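Local coordinates for protein importin-95 (PDB 4XRI) that serves as a nuclear transport receptor of the importin-beta family, importing proteinaceous cargo into the nucleus and probably binding a small GTPase, at residues 462-470 against 480-488; 580-591 against 622-632. The protein carries 2 engineered substitutions. All blocks are in the same frame, centred on the assembly; numbering follows the deposited sequence.

Contacts 1 and 2 sample two ways in which helices pack along the same superhelical HEAT-repeat solenoid. In contact 1 two helices consecutive in the chain fold back on each other, roughly antiparallel; in contact 2 two helices with helix 605-616 between them in sequence lie side by side, pointing almost the same way. Their centres are about 24 Å apart and their nearest atoms about 9 Å, so they do not touch directly. Helix 524-539 spans the gap: A529 and V533 pack on C481 of contact 1, while Y531 and S535 meet S585 and T588 on the helix of contact 2. Contact 1 is buried and apolar, contact 2 partly open and more polar.

Contact 1 (462-470 against 480-488); sequences LIRSLFNGL and CCWALMNIA
L466 and L484 interlock as knobs into holes at the centre of an antiparallel helical hairpin formed by helices 455-472 and 477-490. The two short segments run at 147° to each other, their axes 9.2 Å apart at closest approach. L466 fits among C480, A483, L484 and I487; in return L484 fits among I463, L466, F467 and L470. The two leucines lie alongside each other, pointing opposite ways, with L484 CD2 3.7 Å from L466 CD1. The second branch of L484 serves the aromatic: CD1 stands over the middle of one face of the F467 ring, 3.9 Å from its centroid and 11° off the normal, a CH-pi contact. With CG anti to the carbonyl carbon (chi1 -76°), L484 leans toward the partner helix and divides its methyls between ring and leucine. Were an alanine here, F467 would probably lose the methyl over this face and L466 its flanking neighbour, opening a gap in the middle of the interface.

Toward the start of 462-470, I487 meets L466 tip to tip, CD1 to CD1 at 3.5 Å, and reaches L462 in the same manner. I463 CD1 packs 3.6 Å from I487 CG2. At the other end L470 CD1 lies 3.6 Å from C481 SG, and C480 SG approaches G469 CA to 3.9 Å, the thiol lying against the bare glycine backbone. F467 and L470 continue onto L513 of helix 503-516. Such a tightly interdigitated, wholly buried antiparallel helix pair is the building unit of HEAT-repeat proteins.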
loop_
_atom_site.group_PDB
_atom_site.type_symbol
_atom_site.label_atom_id
_atom_site.label_comp_id
_atom_site.label_asym_id
_atom_site.label_seq_id
_atom_site.Cartn_x
_atom_site.Cartn_y
_atom_site.Cartn_z
ATOM N N LEU A 462 26.247 -8.078 -19.767
ATOM C CA LEU A 462 25.123 -7.453 -19.081
ATOM C C LEU A 462 25.560 -6.865 -17.747
ATOM O O LEU A 462 25.364 -5.679 -17.493
ATOM C CB LEU A 462 23.995 -8.464 -18.868
ATOM C CG LEU A 462 22.769 -7.980 -18.091
ATOM C CD1 LEU A 462 22.165 -6.760 -18.756
ATOM C CD2 LEU A 462 21.743 -9.093 -17.973
ATOM N N ILE A 463 26.169 -7.701 -16.910
ATOM C CA ILE A 463 26.659 -7.271 -15.605
ATOM C C ILE A 463 27.685 -6.145 -15.742
ATOM O O ILE A 463 27.657 -5.171 -14.988
ATOM C CB ILE A 463 27.281 -8.458 -14.820
ATOM C CG1 ILE A 463 26.240 -9.089 -13.893
ATOM C CG2 ILE A 463 28.478 -8.016 -13.998
ATOM C CD1 ILE A 463 25.385 -10.142 -14.549
ATOM N N ARG A 464 28.576 -6.275 -16.720
ATOM C CA ARG A 464 29.649 -5.305 -16.907
ATOM C C ARG A 464 29.098 -3.929 -17.272
ATOM O O ARG A 464 29.573 -2.908 -16.770
ATOM C CB ARG A 464 30.623 -5.787 -17.984
ATOM C CG ARG A 464 31.972 -5.086 -17.964
ATOM C CD ARG A 464 32.955 -5.768 -18.900
ATOM N NE ARG A 464 32.511 -5.717 -20.290
ATOM C CZ ARG A 464 33.019 -6.464 -21.265
ATOM N NH1 ARG A 464 32.555 -6.350 -22.502
ATOM N NH2 ARG A 464 33.986 -7.332 -21.001
ATOM N N SER A 465 28.091 -3.911 -18.140
ATOM C CA SER A 465 27.478 -2.664 -18.586
ATOM C C SER A 465 26.712 -1.985 -17.456
ATOM O O SER A 465 26.740 -0.762 -17.316
ATOM C CB SER A 465 26.541 -2.921 -19.768
ATOM O OG SER A 465 25.411 -3.678 -19.370
ATOM N N LEU A 466 26.026 -2.790 -16.651
ATOM C CA LEU A 466 25.262 -2.277 -15.521
ATOM C C LEU A 466 26.187 -1.690 -14.461
ATOM O O LEU A 466 25.911 -0.624 -13.911
ATOM C CB LEU A 466 24.395 -3.383 -14.921
ATOM C CG LEU A 466 23.321 -3.930 -15.861
ATOM C CD1 LEU A 466 22.793 -5.251 -15.351
ATOM C CD2 LEU A 466 22.191 -2.931 -16.031
ATOM N N PHE A 467 27.285 -2.387 -14.181
ATOM C CA PHE A 467 28.267 -1.894 -13.222
ATOM C C PHE A 467 28.970 -0.649 -13.747
ATOM O O PHE A 467 29.217 0.291 -12.994
ATOM C CB PHE A 467 29.298 -2.972 -12.888
ATOM C CG PHE A 467 28.918 -3.827 -11.711
ATOM C CD1 PHE A 467 28.709 -5.186 -11.861
ATOM C CD2 PHE A 467 28.761 -3.265 -10.455
ATOM C CE1 PHE A 467 28.357 -5.972 -10.778
ATOM C CE2 PHE A 467 28.409 -4.043 -9.370
ATOM C CZ PHE A 467 28.207 -5.399 -9.531
ATOM N N ASN A 468 29.289 -0.650 -15.038
ATOM C CA ASN A 468 29.895 0.515 -15.672
ATOM C C ASN A 468 28.999 1.736 -15.525
ATOM O O ASN A 468 29.471 2.840 -15.253
ATOM C CB ASN A 468 30.175 0.241 -17.151
ATOM C CG ASN A 468 30.903 1.386 -17.827
ATOM O OD1 ASN A 468 30.336 2.095 -18.658
ATOM N ND2 ASN A 468 32.167 1.575 -17.468
ATOM N N GLY A 469 27.699 1.522 -15.695
ATOM C CA GLY A 469 26.720 2.578 -15.522
ATOM C C GLY A 469 26.619 3.021 -14.076
ATOM O O GLY A 469 26.576 4.217 -13.788
ATOM N N LEU A 470 26.585 2.054 -13.165
ATOM C CA LEU A 470 26.474 2.343 -11.738
ATOM C C LEU A 470 27.665 3.138 -11.216
ATOM O O LEU A 470 27.503 4.070 -10.426
ATOM C CB LEU A 470 26.335 1.043 -10.940
ATOM C CG LEU A 470 26.461 1.154 -9.417
ATOM C CD1 LEU A 470 25.423 2.108 -8.850
ATOM C CD2 LEU A 470 26.345 -0.215 -8.763
ATOM N N CYS A 480 20.377 0.682 -12.791
ATOM C CA CYS A 480 21.446 -0.316 -12.831
ATOM C C CYS A 480 21.396 -1.225 -11.608
ATOM O O CYS A 480 21.467 -2.450 -11.725
ATOM C CB CYS A 480 22.816 0.365 -12.921
ATOM S SG CYS A 480 23.221 1.071 -14.544
ATOM N N CYS A 481 21.265 -0.605 -10.438
ATOM C CA CYS A 481 21.135 -1.323 -9.173
ATOM C C CYS A 481 19.945 -2.287 -9.177
ATOM O O CYS A 481 20.074 -3.444 -8.769
ATOM C CB CYS A 481 21.003 -0.331 -8.010
ATOM S SG CYS A 481 22.553 0.470 -7.521
ATOM N N TRP A 482 18.794 -1.803 -9.642
ATOM C CA TRP A 482 17.579 -2.616 -9.707
ATOM C C TRP A 482 17.760 -3.837 -10.606
ATOM O O TRP A 482 17.395 -4.959 -10.238
ATOM C CB TRP A 482 16.394 -1.787 -10.210
ATOM C CG TRP A 482 15.131 -2.588 -10.273
ATOM C CD1 TRP A 482 14.476 -3.150 -9.219
ATOM C CD2 TRP A 482 14.371 -2.926 -11.443
ATOM N NE1 TRP A 482 13.359 -3.816 -9.654
ATOM C CE2 TRP A 482 13.269 -3.694 -11.015
ATOM C CE3 TRP A 482 14.515 -2.655 -12.808
ATOM C CZ2 TRP A 482 12.314 -4.191 -11.900
ATOM C CZ3 TRP A 482 13.562 -3.152 -13.688
ATOM C CH2 TRP A 482 12.478 -3.912 -13.228
ATOM N N ALA A 483 18.329 -3.601 -11.784
ATOM C CA ALA A 483 18.617 -4.662 -12.743
ATOM C C ALA A 483 19.579 -5.687 -12.148
ATOM O O ALA A 483 19.359 -6.894 -12.254
ATOM C CB ALA A 483 19.192 -4.069 -14.028
ATOM N N LEU A 484 20.639 -5.193 -11.515
ATOM C CA LEU A 484 21.644 -6.048 -10.883
ATOM C C LEU A 484 21.063 -6.940 -9.786
ATOM O O LEU A 484 21.440 -8.108 -9.655
ATOM C CB LEU A 484 22.773 -5.191 -10.306
ATOM C CG LEU A 484 23.766 -4.629 -11.323
ATOM C CD1 LEU A 484 24.789 -3.742 -10.639
ATOM C CD2 LEU A 484 24.449 -5.767 -12.051
ATOM N N MET A 485 20.148 -6.378 -8.999
ATOM C CA MET A 485 19.461 -7.129 -7.951
ATOM C C MET A 485 18.629 -8.267 -8.534
ATOM O O MET A 485 18.670 -9.396 -8.038
ATOM C CB MET A 485 18.566 -6.204 -7.123
ATOM C CG MET A 485 19.305 -5.377 -6.085
ATOM S SD MET A 485 18.175 -4.656 -4.883
ATOM C CE MET A 485 17.177 -3.610 -5.941
ATOM N N ASN A 486 17.873 -7.956 -9.585
ATOM C CA ASN A 486 17.100 -8.956 -10.320
ATOM C C ASN A 486 17.960 -10.131 -10.767
ATOM O O ASN A 486 17.592 -11.287 -10.579
ATOM C CB ASN A 486 16.425 -8.322 -11.541
ATOM C CG ASN A 486 15.188 -7.524 -11.177
ATOM O OD1 ASN A 486 14.511 -7.821 -10.193
ATOM N ND2 ASN A 486 14.883 -6.510 -11.976
ATOM N N ILE A 487 19.108 -9.816 -11.356
ATOM C CA ILE A 487 20.052 -10.818 -11.837
ATOM C C ILE A 487 20.564 -11.714 -10.714
ATOM O O ILE A 487 20.612 -12.939 -10.854
ATOM C CB ILE A 487 21.245 -10.148 -12.531
ATOM C CG1 ILE A 487 20.787 -9.465 -13.819
ATOM C CG2 ILE A 487 22.341 -11.159 -12.819
ATOM C CD1 ILE A 487 21.787 -8.482 -14.357
ATOM N N ALA A 488 20.944 -11.094 -9.599
ATOM C CA ALA A 488 21.408 -11.833 -8.430
ATOM C C ALA A 488 20.323 -12.774 -7.912
ATOM O O ALA A 488 20.609 -13.889 -7.475
ATOM C CB ALA A 488 21.845 -10.871 -7.336
#

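Contact 2 (580-591 against 622-632); sequences EDMQTSLCTVLQ and KSSVPEGVFAA
S623 faces the carboxylate of E580, its OG 3.5 Å from E580 CD. A water bridges the two residues, donating to E580 OE2 and hydrogen-bonded also to the serine hydroxyl; that same OE2 is salt-bridged to K576. S623 OG also accepts from V625 N, capping the turn into the helix. Next, S624 OG donates to T584 OG1 at 2.8 Å. T584 OG1 in turn gives its proton to E580 O, also at 2.8 Å, with OG1 tilted 33° from the carbonyl plane. The chi1 of S624 (66°) sets OG between its own N and carbonyl carbon, from where it meets the threonine.

V625 CG2 wedges in beside this relay, 3.7 Å from E580 O and also against Q583 OE1, while Q583 NE2 bonds to T563. At G628 the carbonyl oxygen accepts from a second water, which also donates to Q591 OE1. V629 CG2 lies 3.9 Å from C587 SG, and A631 CB sits 3.4 Å from Q591 OE1. A632 CB comes last, 4.2 Å from C587 O.

One direct hydroxyl bond and two bridging waters thus join these near-parallel helices, with the small G628, A631 and A632 between them, so the polar match is partly solvent-mediated.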
loop_
_atom_site.group_PDB
_atom_site.type_symbol
_atom_site.label_atom_id
_atom_site.label_comp_id
_atom_site.label_asym_id
_atom_site.label_seq_id
_atom_site.Cartn_x
_atom_site.Cartn_y
_atom_site.Cartn_z
ATOM N N GLU A 580 22.430 8.033 9.332
ATOM C CA GLU A 580 21.468 6.985 9.651
ATOM C C GLU A 580 21.241 6.045 8.469
ATOM O O GLU A 580 21.106 4.833 8.653
ATOM C CB GLU A 580 20.146 7.603 10.109
ATOM C CG GLU A 580 20.211 8.174 11.520
ATOM C CD GLU A 580 18.944 8.897 11.934
ATOM O OE1 GLU A 580 17.988 8.939 11.134
ATOM O OE2 GLU A 580 18.910 9.424 13.067
ATOM N N ASP A 581 21.224 6.598 7.259
ATOM C CA ASP A 581 21.120 5.783 6.052
ATOM C C ASP A 581 22.352 4.891 5.890
ATOM O O ASP A 581 22.246 3.746 5.455
ATOM C CB ASP A 581 20.946 6.662 4.808
ATOM C CG ASP A 581 19.553 7.246 4.692
ATOM O OD1 ASP A 581 19.359 8.144 3.846
ATOM O OD2 ASP A 581 18.653 6.813 5.441
ATOM N N MET A 582 23.518 5.428 6.238
ATOM C CA MET A 582 24.776 4.685 6.163
ATOM C C MET A 582 24.763 3.475 7.095
ATOM O O MET A 582 25.071 2.351 6.684
ATOM C CB MET A 582 25.954 5.600 6.512
ATOM C CG MET A 582 27.319 4.967 6.328
ATOM S SD MET A 582 28.641 6.116 6.769
ATOM C CE MET A 582 28.021 7.626 6.031
ATOM N N GLN A 583 24.397 3.716 8.348
ATOM C CA GLN A 583 24.361 2.662 9.353
ATOM C C GLN A 583 23.291 1.622 9.040
ATOM O O GLN A 583 23.506 0.426 9.230
ATOM C CB GLN A 583 24.124 3.266 10.735
ATOM C CG GLN A 583 25.305 4.061 11.278
ATOM C CD GLN A 583 25.008 4.700 12.615
ATOM O OE1 GLN A 583 23.883 5.124 12.875
ATOM N NE2 GLN A 583 26.016 4.768 13.477
ATOM N N THR A 584 22.147 2.081 8.542
ATOM C CA THR A 584 21.046 1.183 8.201
ATOM C C THR A 584 21.423 0.278 7.032
ATOM O O THR A 584 21.123 -0.918 7.032
ATOM C CB THR A 584 19.765 1.964 7.846
ATOM O OG1 THR A 584 19.345 2.731 8.981
ATOM C CG2 THR A 584 18.650 1.010 7.458
ATOM N N SER A 585 22.082 0.861 6.035
ATOM C CA SER A 585 22.534 0.106 4.873
ATOM C C SER A 585 23.601 -0.914 5.266
ATOM O O SER A 585 23.581 -2.058 4.812
ATOM C CB SER A 585 23.080 1.046 3.795
ATOM O OG SER A 585 22.054 1.862 3.257
ATOM N N LEU A 586 24.534 -0.485 6.111
ATOM C CA LEU A 586 25.619 -1.349 6.559
ATOM C C LEU A 586 25.103 -2.500 7.416
ATOM O O LEU A 586 25.628 -3.612 7.355
ATOM C CB LEU A 586 26.658 -0.537 7.336
ATOM C CG LEU A 586 27.600 0.314 6.482
ATOM C CD1 LEU A 586 28.412 1.259 7.353
ATOM C CD2 LEU A 586 28.517 -0.579 5.662
ATOM N N CYS A 587 24.076 -2.228 8.215
ATOM C CA CYS A 587 23.446 -3.269 9.019
ATOM C C CYS A 587 22.745 -4.281 8.124
ATOM O O CYS A 587 22.742 -5.478 8.413
ATOM C CB CYS A 587 22.453 -2.666 10.018
ATOM S SG CYS A 587 23.209 -1.903 11.476
ATOM N N THR A 588 22.150 -3.793 7.038
ATOM C CA THR A 588 21.464 -4.653 6.080
ATOM C C THR A 588 22.428 -5.648 5.442
ATOM O O THR A 588 22.129 -6.835 5.336
ATOM C CB THR A 588 20.780 -3.826 4.973
ATOM O OG1 THR A 588 19.704 -3.067 5.539
ATOM C CG2 THR A 588 20.231 -4.737 3.879
ATOM N N VAL A 589 23.588 -5.155 5.023
ATOM C CA VAL A 589 24.615 -6.001 4.432
ATOM C C VAL A 589 25.175 -6.969 5.467
ATOM O O VAL A 589 25.345 -8.156 5.186
ATOM C CB VAL A 589 25.773 -5.169 3.843
ATOM C CG1 VAL A 589 26.833 -6.087 3.266
ATOM C CG2 VAL A 589 25.257 -4.218 2.776
ATOM N N LEU A 590 25.471 -6.450 6.656
ATOM C CA LEU A 590 25.962 -7.280 7.750
ATOM C C LEU A 590 24.997 -8.428 8.028
ATOM O O LEU A 590 25.405 -9.587 8.139
ATOM C CB LEU A 590 26.168 -6.447 9.019
ATOM C CG LEU A 590 26.593 -7.263 10.243
ATOM C CD1 LEU A 590 27.960 -7.888 10.013
ATOM C CD2 LEU A 590 26.591 -6.418 11.509
ATOM N N GLN A 591 23.714 -8.091 8.130
ATOM C CA GLN A 591 22.657 -9.077 8.331
ATOM C C GLN A 591 22.697 -10.169 7.264
ATOM O O GLN A 591 22.520 -11.350 7.566
ATOM C CB GLN A 591 21.288 -8.390 8.331
ATOM C CG GLN A 591 20.108 -9.319 8.564
ATOM C CD GLN A 591 18.775 -8.615 8.395
ATOM O OE1 GLN A 591 18.699 -7.389 8.446
ATOM N NE2 GLN A 591 17.718 -9.390 8.180
ATOM N N LYS A 622 13.110 9.498 15.976
ATOM C CA LYS A 622 12.706 8.871 14.726
ATOM C C LYS A 622 13.926 8.467 13.905
ATOM O O LYS A 622 14.556 9.296 13.252
ATOM C CB LYS A 622 11.796 9.807 13.931
ATOM C CG LYS A 622 10.492 10.103 14.648
ATOM C CD LYS A 622 9.561 10.973 13.827
ATOM C CE LYS A 622 8.229 11.147 14.539
ATOM N NZ LYS A 622 7.284 12.002 13.773
ATOM N N SER A 623 14.252 7.181 13.959
ATOM C CA SER A 623 15.424 6.647 13.281
ATOM C C SER A 623 15.162 5.219 12.818
ATOM O O SER A 623 14.490 4.448 13.502
ATOM C CB SER A 623 16.646 6.698 14.203
ATOM O OG SER A 623 17.774 6.098 13.593
ATOM N N SER A 624 15.689 4.874 11.649
ATOM C CA SER A 624 15.528 3.531 11.105
ATOM C C SER A 624 16.633 2.611 11.610
ATOM O O SER A 624 16.631 1.411 11.339
ATOM C CB SER A 624 15.531 3.566 9.576
ATOM O OG SER A 624 16.790 3.976 9.077
ATOM N N VAL A 625 17.574 3.186 12.349
ATOM C CA VAL A 625 18.777 2.473 12.770
ATOM C C VAL A 625 18.560 1.381 13.830
ATOM O O VAL A 625 19.086 0.281 13.675
ATOM C CB VAL A 625 19.842 3.462 13.300
ATOM C CG1 VAL A 625 21.043 2.713 13.843
ATOM C CG2 VAL A 625 20.269 4.419 12.197
ATOM N N PRO A 626 17.806 1.674 14.913
ATOM C CA PRO A 626 17.656 0.604 15.909
ATOM C C PRO A 626 16.999 -0.649 15.339
ATOM O O PRO A 626 17.330 -1.762 15.745
ATOM C CB PRO A 626 16.763 1.243 16.984
ATOM C CG PRO A 626 16.944 2.699 16.825
ATOM C CD PRO A 626 17.134 2.912 15.349
ATOM N N GLU A 627 16.083 -0.459 14.397
ATOM C CA GLU A 627 15.380 -1.574 13.778
ATOM C C GLU A 627 16.328 -2.418 12.933
ATOM O O GLU A 627 16.237 -3.645 12.923
ATOM C CB GLU A 627 14.217 -1.059 12.928
ATOM C CG GLU A 627 13.325 -2.144 12.363
ATOM C CD GLU A 627 11.974 -1.608 11.933
ATOM O OE1 GLU A 627 11.243 -2.327 11.219
ATOM O OE2 GLU A 627 11.642 -0.467 12.317
ATOM N N GLY A 628 17.241 -1.752 12.232
ATOM C CA GLY A 628 18.239 -2.434 11.431
ATOM C C GLY A 628 19.221 -3.195 12.299
ATOM O O GLY A 628 19.628 -4.307 11.967
ATOM N N VAL A 629 19.601 -2.589 13.419
ATOM C CA VAL A 629 20.482 -3.233 14.386
ATOM C C VAL A 629 19.834 -4.491 14.960
ATOM O O VAL A 629 20.471 -5.543 15.052
ATOM C CB VAL A 629 20.848 -2.274 15.541
ATOM C CG1 VAL A 629 21.553 -3.028 16.658
ATOM C CG2 VAL A 629 21.713 -1.127 15.027
ATOM N N PHE A 630 18.566 -4.372 15.338
ATOM C CA PHE A 630 17.819 -5.496 15.896
ATOM C C PHE A 630 17.700 -6.647 14.901
ATOM O O PHE A 630 17.795 -7.819 15.272
ATOM C CB PHE A 630 16.429 -5.039 16.342
ATOM C CG PHE A 630 16.372 -4.594 17.778
ATOM C CD1 PHE A 630 17.229 -3.613 18.249
ATOM C CD2 PHE A 630 15.462 -5.159 18.655
ATOM C CE1 PHE A 630 17.181 -3.205 19.569
ATOM C CE2 PHE A 630 15.409 -4.755 19.976
ATOM C CZ PHE A 630 16.268 -3.777 20.434
ATOM N N ALA A 631 17.505 -6.301 13.633
ATOM C CA ALA A 631 17.393 -7.294 12.571
ATOM C C ALA A 631 18.699 -8.061 12.412
ATOM O O ALA A 631 18.697 -9.277 12.197
ATOM C CB ALA A 631 17.006 -6.629 11.261
ATOM N N ALA A 632 19.810 -7.341 12.531
ATOM C CA ALA A 632 21.137 -7.939 12.443
ATOM C C ALA A 632 21.420 -8.825 13.656
ATOM O O ALA A 632 22.007 -9.900 13.527
ATOM C CB ALA A 632 22.197 -6.861 12.316
HETATM O O HOH W 1 19.800 7.178 14.991
HETATM O O HOH W 2 19.768 -4.897 9.316
#